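Local coordinates for VP1 (Polyomavirus HPyV7, PDB 4PCH), which forms the pentameric building block of the T=7 icosahedral polyomavirus capsid and probably takes part in attachment to host cells, at residues P69-A74 / I81-Y86; A159-V164 / V175-K180; S229-G234 / Y258-R263. All coordinates share one frame; numbering follows the deposited sequence.

Interaction 1. Residues P69-A74 / I81-Y86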
loop_
_atom_site.group_PDB
_atom_site.type_symbol
_atom_site.label_atom_id
_atom_site.label_comp_id
_atom_site.label_asym_id
_atom_site.label_seq_id
_atom_site.Cartn_x
_atom_site.Cartn_y
_atom_site.Cartn_z
ATOM N N PRO B 69 -39.858 -7.973 -1.650
ATOM C CA PRO B 69 -41.292 -7.900 -1.846
ATOM C C PRO B 69 -41.838 -8.948 -2.803
ATOM O O PRO B 69 -41.149 -9.332 -3.737
ATOM C CB PRO B 69 -41.500 -6.492 -2.409
ATOM C CG PRO B 69 -40.298 -5.730 -2.004
ATOM C CD PRO B 69 -39.175 -6.724 -2.009
ATOM N N GLU B 70 -43.070 -9.396 -2.586
ATOM C CA GLU B 70 -43.729 -10.249 -3.568
ATOM C C GLU B 70 -43.829 -9.459 -4.897
ATOM O O GLU B 70 -44.076 -8.253 -4.896
ATOM C CB GLU B 70 -45.130 -10.646 -3.102
ATOM C CG GLU B 70 -45.913 -11.455 -4.123
ATOM C CD GLU B 70 -47.327 -11.738 -3.680
ATOM O OE1 GLU B 70 -47.557 -11.777 -2.450
ATOM O OE2 GLU B 70 -48.205 -11.913 -4.559
ATOM N N ILE B 71 -43.627 -10.152 -6.008
ATOM C CA ILE B 71 -43.864 -9.591 -7.326
ATOM C C ILE B 71 -45.193 -10.183 -7.806
ATOM O O ILE B 71 -45.259 -11.358 -8.145
ATOM C CB ILE B 71 -42.706 -9.936 -8.297
ATOM C CG1 ILE B 71 -41.394 -9.354 -7.771
ATOM C CG2 ILE B 71 -43.014 -9.399 -9.716
ATOM C CD1 ILE B 71 -40.179 -9.768 -8.546
ATOM N N PRO B 72 -46.284 -9.379 -7.815
ATOM C CA PRO B 72 -47.512 -9.959 -8.336
ATOM C C PRO B 72 -47.399 -10.310 -9.825
ATOM O O PRO B 72 -46.628 -9.680 -10.551
ATOM C CB PRO B 72 -48.542 -8.842 -8.159
ATOM C CG PRO B 72 -47.740 -7.595 -8.229
ATOM C CD PRO B 72 -46.369 -7.907 -7.698
ATOM N N ASP B 73 -48.146 -11.315 -10.246
ATOM C CA ASP B 73 -48.327 -11.613 -11.677
ATOM C C ASP B 73 -46.995 -11.949 -12.347
ATOM O O ASP B 73 -46.776 -11.617 -13.513
ATOM C CB ASP B 73 -48.984 -10.433 -12.392
ATOM C CG ASP B 73 -50.178 -9.847 -11.609
ATOM O OD1 ASP B 73 -51.117 -10.598 -11.266
ATOM O OD2 ASP B 73 -50.146 -8.623 -11.353
ATOM N N ALA B 74 -46.127 -12.628 -11.609
ATOM C CA ALA B 74 -44.752 -12.839 -12.034
ATOM C C ALA B 74 -44.525 -14.002 -13.011
ATOM O O ALA B 74 -43.461 -14.053 -13.631
ATOM C CB ALA B 74 -43.853 -13.027 -10.835
ATOM N N ILE B 81 -40.671 -13.386 -13.631
ATOM C CA ILE B 81 -39.984 -12.183 -13.171
ATOM C C ILE B 81 -39.418 -12.416 -11.770
ATOM O O ILE B 81 -40.145 -12.854 -10.870
ATOM C CB ILE B 81 -40.958 -10.983 -13.111
ATOM C CG1 ILE B 81 -41.549 -10.691 -14.491
ATOM C CG2 ILE B 81 -40.223 -9.743 -12.638
ATOM C CD1 ILE B 81 -42.677 -9.684 -14.459
ATOM N N VAL B 82 -38.144 -12.108 -11.578
ATOM C CA VAL B 82 -37.503 -12.190 -10.251
ATOM C C VAL B 82 -36.756 -10.892 -9.957
ATOM O O VAL B 82 -36.432 -10.130 -10.878
ATOM C CB VAL B 82 -36.486 -13.363 -10.174
ATOM C CG1 VAL B 82 -37.161 -14.695 -10.428
ATOM C CG2 VAL B 82 -35.359 -13.183 -11.191
ATOM N N TRP B 83 -36.480 -10.654 -8.681
ATOM C CA TRP B 83 -35.598 -9.576 -8.267
ATOM C C TRP B 83 -34.158 -9.929 -8.608
ATOM O O TRP B 83 -33.699 -11.049 -8.348
ATOM C CB TRP B 83 -35.698 -9.330 -6.782
ATOM C CG TRP B 83 -37.001 -8.744 -6.352
ATOM C CD1 TRP B 83 -37.950 -9.342 -5.564
ATOM C CD2 TRP B 83 -37.471 -7.416 -6.612
ATOM N NE1 TRP B 83 -38.990 -8.481 -5.357
ATOM C CE2 TRP B 83 -38.724 -7.293 -5.986
ATOM C CE3 TRP B 83 -36.968 -6.328 -7.338
ATOM C CZ2 TRP B 83 -39.490 -6.125 -6.063
ATOM C CZ3 TRP B 83 -37.713 -5.161 -7.397
ATOM C CH2 TRP B 83 -38.958 -5.067 -6.764
ATOM N N GLU B 84 -33.472 -8.966 -9.214
ATOM C CA GLU B 84 -32.052 -9.061 -9.554
ATOM C C GLU B 84 -31.268 -7.994 -8.780
ATOM O O GLU B 84 -31.538 -6.789 -8.927
ATOM C CB GLU B 84 -31.885 -8.844 -11.064
ATOM C CG GLU B 84 -30.454 -8.812 -11.570
ATOM C CD GLU B 84 -30.320 -8.218 -12.974
ATOM O OE1 GLU B 84 -31.346 -7.737 -13.523
ATOM O OE2 GLU B 84 -29.186 -8.202 -13.507
ATOM N N ALA B 85 -30.312 -8.435 -7.964
ATOM C CA ALA B 85 -29.500 -7.518 -7.188
ATOM C C ALA B 85 -28.280 -7.182 -8.037
ATOM O O ALA B 85 -27.485 -8.061 -8.360
ATOM C CB ALA B 85 -29.091 -8.131 -5.859
ATOM N N TYR B 86 -28.172 -5.919 -8.444
ATOM C CA TYR B 86 -27.163 -5.497 -9.424
ATOM C C TYR B 86 -26.038 -4.645 -8.831
ATOM O O TYR B 86 -25.032 -4.416 -9.488
ATOM C CB TYR B 86 -27.821 -4.771 -10.609
ATOM C CG TYR B 86 -28.582 -3.520 -10.227
ATOM C CD1 TYR B 86 -29.922 -3.575 -9.885
ATOM C CD2 TYR B 86 -27.953 -2.283 -10.208
ATOM C CE1 TYR B 86 -30.624 -2.427 -9.528
ATOM C CE2 TYR B 86 -28.638 -1.137 -9.865
ATOM C CZ TYR B 86 -29.962 -1.204 -9.522
ATOM O OH TYR B 86 -30.590 -0.038 -9.181
#

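Interaction 2. Residues A159-V164 / V175-K180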
loop_
_atom_site.group_PDB
_atom_site.type_symbol
_atom_site.label_atom_id
_atom_site.label_comp_id
_atom_site.label_asym_id
_atom_site.label_seq_id
_atom_site.Cartn_x
_atom_site.Cartn_y
_atom_site.Cartn_z
ATOM N N ALA B 159 -12.652 -32.724 -0.285
ATOM C CA ALA B 159 -12.800 -31.888 0.908
ATOM C C ALA B 159 -14.290 -31.643 1.137
ATOM O O ALA B 159 -15.045 -31.482 0.182
ATOM C CB ALA B 159 -12.093 -30.565 0.726
ATOM N N LEU B 160 -14.696 -31.613 2.398
ATOM C CA LEU B 160 -16.114 -31.436 2.743
ATOM C C LEU B 160 -16.651 -30.112 2.188
ATOM O O LEU B 160 -16.017 -29.064 2.311
ATOM C CB LEU B 160 -16.256 -31.453 4.259
ATOM C CG LEU B 160 -17.614 -31.291 4.937
ATOM C CD1 LEU B 160 -18.598 -32.320 4.425
ATOM C CD2 LEU B 160 -17.404 -31.394 6.455
ATOM N N ARG B 161 -17.851 -30.178 1.608
ATOM C CA ARG B 161 -18.531 -28.994 1.113
ATOM C C ARG B 161 -19.866 -28.846 1.807
ATOM O O ARG B 161 -20.569 -29.830 2.028
ATOM C CB ARG B 161 -18.696 -29.072 -0.391
ATOM C CG ARG B 161 -17.396 -28.719 -1.063
ATOM C CD ARG B 161 -17.400 -29.020 -2.530
ATOM N NE ARG B 161 -16.383 -28.212 -3.185
ATOM C CZ ARG B 161 -15.102 -28.561 -3.270
ATOM N NH1 ARG B 161 -14.683 -29.704 -2.725
ATOM N NH2 ARG B 161 -14.242 -27.774 -3.898
ATOM N N LYS B 162 -20.181 -27.612 2.176
ATOM C CA LYS B 162 -21.427 -27.271 2.867
ATOM C C LYS B 162 -21.806 -25.858 2.482
ATOM O O LYS B 162 -21.030 -25.130 1.842
ATOM C CB LYS B 162 -21.288 -27.343 4.387
ATOM C CG LYS B 162 -21.177 -28.724 5.004
ATOM C CD LYS B 162 -21.729 -28.731 6.420
ATOM C CE LYS B 162 -21.753 -30.154 6.937
ATOM N NZ LYS B 162 -22.058 -30.231 8.385
ATOM N N GLN B 163 -23.031 -25.474 2.842
ATOM C CA GLN B 163 -23.444 -24.069 2.719
ATOM C C GLN B 163 -23.589 -23.421 4.082
ATOM O O GLN B 163 -23.972 -24.073 5.041
ATOM C CB GLN B 163 -24.766 -23.974 1.949
ATOM C CG GLN B 163 -24.723 -24.654 0.608
ATOM C CD GLN B 163 -25.980 -24.371 -0.219
ATOM O OE1 GLN B 163 -25.912 -23.773 -1.290
ATOM N NE2 GLN B 163 -27.127 -24.752 0.306
ATOM N N VAL B 164 -23.312 -22.118 4.155
ATOM C CA VAL B 164 -23.334 -21.412 5.435
ATOM C C VAL B 164 -24.782 -21.037 5.768
ATOM O O VAL B 164 -25.268 -19.978 5.351
ATOM C CB VAL B 164 -22.402 -20.191 5.457
ATOM C CG1 VAL B 164 -22.391 -19.591 6.862
ATOM C CG2 VAL B 164 -20.995 -20.590 5.083
ATOM N N VAL B 175 -13.889 -21.962 3.948
ATOM C CA VAL B 175 -13.448 -21.021 2.914
ATOM C C VAL B 175 -14.499 -20.949 1.791
ATOM O O VAL B 175 -15.005 -21.996 1.365
ATOM C CB VAL B 175 -12.113 -21.499 2.307
ATOM C CG1 VAL B 175 -11.606 -20.518 1.270
ATOM C CG2 VAL B 175 -11.046 -21.692 3.391
ATOM N N ALA B 176 -14.795 -19.751 1.287
ATOM C CA ALA B 176 -15.702 -19.623 0.155
ATOM C C ALA B 176 -15.239 -20.540 -0.964
ATOM O O ALA B 176 -14.062 -20.602 -1.281
ATOM C CB ALA B 176 -15.735 -18.179 -0.345
ATOM N N ASP B 177 -16.190 -21.215 -1.595
ATOM C CA ASP B 177 -15.893 -22.217 -2.608
ATOM C C ASP B 177 -15.960 -21.616 -4.038
ATOM O O ASP B 177 -17.060 -21.335 -4.540
ATOM C CB ASP B 177 -16.879 -23.374 -2.434
ATOM C CG ASP B 177 -16.598 -24.561 -3.384
ATOM O OD1 ASP B 177 -15.712 -24.447 -4.271
ATOM O OD2 ASP B 177 -17.311 -25.586 -3.263
ATOM N N PRO B 178 -14.800 -21.411 -4.702
ATOM C CA PRO B 178 -14.782 -20.828 -6.026
ATOM C C PRO B 178 -15.272 -21.781 -7.132
ATOM O O PRO B 178 -15.527 -21.344 -8.222
ATOM C CB PRO B 178 -13.290 -20.465 -6.217
ATOM C CG PRO B 178 -12.571 -21.509 -5.435
ATOM C CD PRO B 178 -13.436 -21.747 -4.239
ATOM N N THR B 179 -15.420 -23.073 -6.827
ATOM C CA THR B 179 -15.977 -24.026 -7.779
ATOM C C THR B 179 -17.520 -24.022 -7.788
ATOM O O THR B 179 -18.123 -24.674 -8.640
ATOM C CB THR B 179 -15.468 -25.469 -7.550
ATOM O OG1 THR B 179 -16.077 -26.053 -6.382
ATOM C CG2 THR B 179 -13.950 -25.499 -7.425
ATOM N N LYS B 180 -18.128 -23.302 -6.846
ATOM C CA LYS B 180 -19.585 -23.165 -6.760
ATOM C C LYS B 180 -19.880 -21.661 -6.690
ATOM O O LYS B 180 -19.239 -20.871 -7.416
ATOM C CB LYS B 180 -20.145 -23.984 -5.591
ATOM C CG LYS B 180 -19.859 -25.477 -5.753
ATOM C CD LYS B 180 -20.516 -26.310 -4.674
ATOM C CE LYS B 180 -19.795 -27.628 -4.491
ATOM N NZ LYS B 180 -19.704 -28.424 -5.746
#

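Interaction 3. Residues S229-G234 / Y258-R263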
loop_
_atom_site.group_PDB
_atom_site.type_symbol
_atom_site.label_atom_id
_atom_site.label_comp_id
_atom_site.label_asym_id
_atom_site.label_seq_id
_atom_site.Cartn_x
_atom_site.Cartn_y
_atom_site.Cartn_z
ATOM N N SER B 229 -21.081 -12.423 6.184
ATOM C CA SER B 229 -19.914 -11.588 6.456
ATOM C C SER B 229 -19.045 -12.154 7.558
ATOM O O SER B 229 -19.472 -13.011 8.314
ATOM C CB SER B 229 -20.333 -10.149 6.776
ATOM O OG SER B 229 -20.987 -10.032 8.011
ATOM N N ALA B 230 -17.791 -11.689 7.613
ATOM C CA ALA B 230 -16.946 -11.922 8.770
ATOM C C ALA B 230 -15.890 -10.851 8.769
ATOM O O ALA B 230 -15.252 -10.592 7.724
ATOM C CB ALA B 230 -16.291 -13.290 8.694
ATOM N N ASP B 231 -15.694 -10.237 9.926
ATOM C CA ASP B 231 -14.745 -9.145 10.081
ATOM C C ASP B 231 -14.004 -9.299 11.399
ATOM O O ASP B 231 -14.496 -8.916 12.457
ATOM C CB ASP B 231 -15.465 -7.798 9.979
ATOM C CG ASP B 231 -15.977 -7.535 8.578
ATOM O OD1 ASP B 231 -15.164 -7.147 7.677
ATOM O OD2 ASP B 231 -17.178 -7.801 8.331
ATOM N N MET B 232 -12.838 -9.921 11.313
ATOM C CA MET B 232 -11.931 -10.072 12.448
ATOM C C MET B 232 -10.843 -9.034 12.278
ATOM O O MET B 232 -10.071 -9.105 11.330
ATOM C CB MET B 232 -11.314 -11.462 12.466
ATOM C CG MET B 232 -10.303 -11.602 13.612
ATOM S SD MET B 232 -9.731 -13.277 13.897
ATOM C CE MET B 232 -8.991 -13.645 12.328
ATOM N N VAL B 233 -10.874 -8.030 13.142
ATOM C CA VAL B 233 -9.962 -6.899 13.065
ATOM C C VAL B 233 -8.625 -7.217 13.725
ATOM O O VAL B 233 -7.629 -6.593 13.404
ATOM C CB VAL B 233 -10.589 -5.623 13.688
ATOM C CG1 VAL B 233 -9.731 -4.409 13.405
ATOM C CG2 VAL B 233 -11.982 -5.364 13.171
ATOM N N GLY B 234 -8.595 -8.206 14.621
ATOM C CA GLY B 234 -7.348 -8.681 15.238
ATOM C C GLY B 234 -7.629 -9.207 16.624
ATOM O O GLY B 234 -8.740 -9.705 16.870
ATOM N N TYR B 258 -17.950 -4.077 14.773
ATOM C CA TYR B 258 -19.183 -3.863 15.500
ATOM C C TYR B 258 -20.407 -4.305 14.721
ATOM O O TYR B 258 -21.500 -4.462 15.267
ATOM C CB TYR B 258 -19.315 -2.383 15.776
ATOM C CG TYR B 258 -18.271 -1.782 16.688
ATOM C CD1 TYR B 258 -17.555 -2.560 17.618
ATOM C CD2 TYR B 258 -18.101 -0.409 16.721
ATOM C CE1 TYR B 258 -16.660 -1.964 18.493
ATOM C CE2 TYR B 258 -17.229 0.198 17.626
ATOM C CZ TYR B 258 -16.511 -0.590 18.508
ATOM O OH TYR B 258 -15.675 0.053 19.395
ATOM N N GLY B 259 -20.222 -4.402 13.417
ATOM C CA GLY B 259 -21.284 -4.774 12.487
ATOM C C GLY B 259 -20.800 -4.559 11.069
ATOM O O GLY B 259 -19.790 -3.888 10.828
ATOM N N ARG B 260 -21.509 -5.143 10.102
ATOM C CA ARG B 260 -21.245 -4.896 8.675
ATOM C C ARG B 260 -22.546 -4.497 8.006
ATOM O O ARG B 260 -23.497 -5.282 7.970
ATOM C CB ARG B 260 -20.585 -6.055 7.907
ATOM C CG ARG B 260 -20.415 -5.715 6.429
ATOM C CD ARG B 260 -19.571 -6.719 5.658
ATOM N NE ARG B 260 -18.136 -6.549 5.943
ATOM C CZ ARG B 260 -17.341 -5.681 5.319
ATOM N NH1 ARG B 260 -17.811 -4.865 4.379
ATOM N NH2 ARG B 260 -16.052 -5.586 5.641
ATOM N N PHE B 261 -22.557 -3.259 7.512
ATOM C CA PHE B 261 -23.691 -2.670 6.783
ATOM C C PHE B 261 -23.731 -3.183 5.355
ATOM O O PHE B 261 -22.710 -3.265 4.713
ATOM C CB PHE B 261 -23.583 -1.133 6.792
ATOM C CG PHE B 261 -24.632 -0.429 5.970
ATOM C CD1 PHE B 261 -25.916 -0.284 6.453
ATOM C CD2 PHE B 261 -24.331 0.068 4.695
ATOM C CE1 PHE B 261 -26.894 0.359 5.723
ATOM C CE2 PHE B 261 -25.309 0.713 3.964
ATOM C CZ PHE B 261 -26.582 0.853 4.463
ATOM N N PHE B 262 -24.942 -3.434 4.836
ATOM C CA PHE B 262 -25.154 -3.704 3.417
ATOM C C PHE B 262 -26.359 -2.900 2.959
ATOM O O PHE B 262 -27.351 -2.811 3.688
ATOM C CB PHE B 262 -25.517 -5.161 3.149
ATOM C CG PHE B 262 -24.410 -6.156 3.389
ATOM C CD1 PHE B 262 -24.149 -6.633 4.663
ATOM C CD2 PHE B 262 -23.643 -6.639 2.319
ATOM C CE1 PHE B 262 -23.168 -7.598 4.872
ATOM C CE2 PHE B 262 -22.658 -7.602 2.523
ATOM C CZ PHE B 262 -22.437 -8.088 3.816
ATOM N N ARG B 263 -26.276 -2.311 1.764
ATOM C CA ARG B 263 -27.448 -1.809 1.048
ATOM C C ARG B 263 -27.458 -2.521 -0.309
ATOM O O ARG B 263 -26.508 -2.421 -1.079
ATOM C CB ARG B 263 -27.380 -0.286 0.829
ATOM C CG ARG B 263 -28.618 0.275 0.130
ATOM C CD ARG B 263 -28.544 1.768 -0.138
ATOM N NE ARG B 263 -28.271 2.592 1.040
ATOM C CZ ARG B 263 -27.083 3.083 1.398
ATOM N NH1 ARG B 263 -26.998 3.826 2.494
ATOM N NH2 ARG B 263 -25.956 2.808 0.713
#

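Interaction 1. Residues P69-A74 / I81-Y86
The backbones of 69-74 and 81-86 meet at one end, where Ile-81 N donates to Ala-74 O at 2.9 Å, and then diverge, the CA atoms of Ile-71 and Val-82 being already 7.5 Å apart. Side chains bridge the widening gap. Farthest from the backbone bond, the indole of Trp-83 sends its NE1 hydrogen to Pro-69 O at 2.8 Å, nearly straight at 169° and with the oxygen lying in the ring plane, so the loop carbonyl satisfies the single polar atom of a buried side chain and restrains the rotation of its ring. Over one face of the same indole lies Ile-71, whose CD1 sits 3.7 Å from the centroid of the Trp-83 five-membered ring, only 11° off the normal: a CH-pi contact. Strand 79-93 belongs to the jelly-roll framework of VP1, pairing with strands 208-219 and 253-271, and the loop that follows strand 62-67 lies here against its early part. The two branches of Ile-71 divide the work. CG1, beside the backbone N at chi1 -61°, carries CD1 over the indole, whereas CG2, anti to that N, turns to Ile-81 CG2 at 4.1 Å. Pro-69 crosses the indole at about a right angle, its CD 4.0 Å from Trp-83 CE2, and Tyr-21 of strand 9-27 touches both of these residues. Nearer the backbone bond, Ala-74 CB packs 4.2 Å from Ile-81 CB.

Interaction 2. Residues A159-V164 / V175-K180
Asp-177 OD1 is gripped twice from within its own segment, by Thr-179 OG1 at 2.7 Å and by Thr-179 N at 2.9 Å, both donors reaching it from the same face of the carboxylate. The hydroxyl comes in on the syn side, while the amide stands well above the plane. Thr-179 can offer both groups together because its OG1 lies between the backbone N and the carbonyl carbon (chi1 74°). The other carboxylate oxygen is turned across the contact: in one of its two modelled conformers Arg-161, its chain extended from CG to NE, donates from NE to Asp-177 OD2 at 2.8 Å in a salt bridge bent to 145°. The planes of guanidinium and carboxylate are 60° apart, and OD2 is met from above its plane, consistent with a single nitrogen, NE, making the bond. In this conformer NH1 finds a second acceptor in Ser-156 O, and Lys-180, bent at its last torsion, crosses Arg-161 at a slant. The nearby carboxylate of Asp-177 probably eases this meeting of like charges. Between the two segments runs strand 129-132, the middle strand of a small antiparallel sheet with 161-163 and 174-176 on its flanks, and Ile-131 touches both Arg-161 and Asp-177. As strand 174-176 runs out, Asp-177 begins an Asx turn through OD1, combined with a type I beta turn from Asp-177 to Lys-180.

Interaction 3. Residues S229-G234 / Y258-R263
Asp-231 and Arg-260 join two antiparallel strands of the VP1 jelly roll, 224-236 and 253-271, where the axes of the segments 229-234 and 259-263 come no closer than 7.8 Å and the side chains must span the gap. The arginine starts straight, with CG anti to the backbone N, then bends at chi3 (-76°), which swings the guanidinium round to present its NE and NH2 edge. Asp-231 answers with CG beside its own backbone N and its carboxylate set 30° from the guanidinium plane. The grip is side-on and twofold: NH2 of Arg-260 donates to OD1 of Asp-231 at 2.7 Å, almost straight at 174°, while Arg-260 NE donates to Asp-231 OD2 at 2.9 Å. Each oxygen is met on its syn side. The remaining nitrogen, NH1, bonds to Thr-90 OG1 of strand 79-93, so partners on two different strands, each paired with 253-271, fix the rotation of this buried cation, and the opposite charge of Asp-231 probably offsets the cost of its burial. Leu-92 touches both Asp-231 and Arg-260. Beside the ion pair Ser-229 packs through its carbon, its CB lying 3.7 Å from Arg-260 CD. The same CB meets Phe-262 near the plane of the ring, at the edge, 4.2 Å from CZ.

In the fold
Along the chain the three contacts follow in series, each closing before the next opens. Interactions 1 and 3 both reach the antiparallel strands of the jelly roll, in which 79-93 and 253-271 are neighbours, yet their centres lie about 28 Å apart. Interaction 3 is the more central, about 7 Å from the chain centre against about 25 Å for interaction 1. Interaction 2 belongs to a separate three-stranded sheet, its centre about 21 Å from that of interaction 3. The pentamer brings these regions together across subunits: Pro-178 of 175-180 packs on Phe-261 of a neighbouring subunit, linking the small sheet of one copy to the jelly roll of the next.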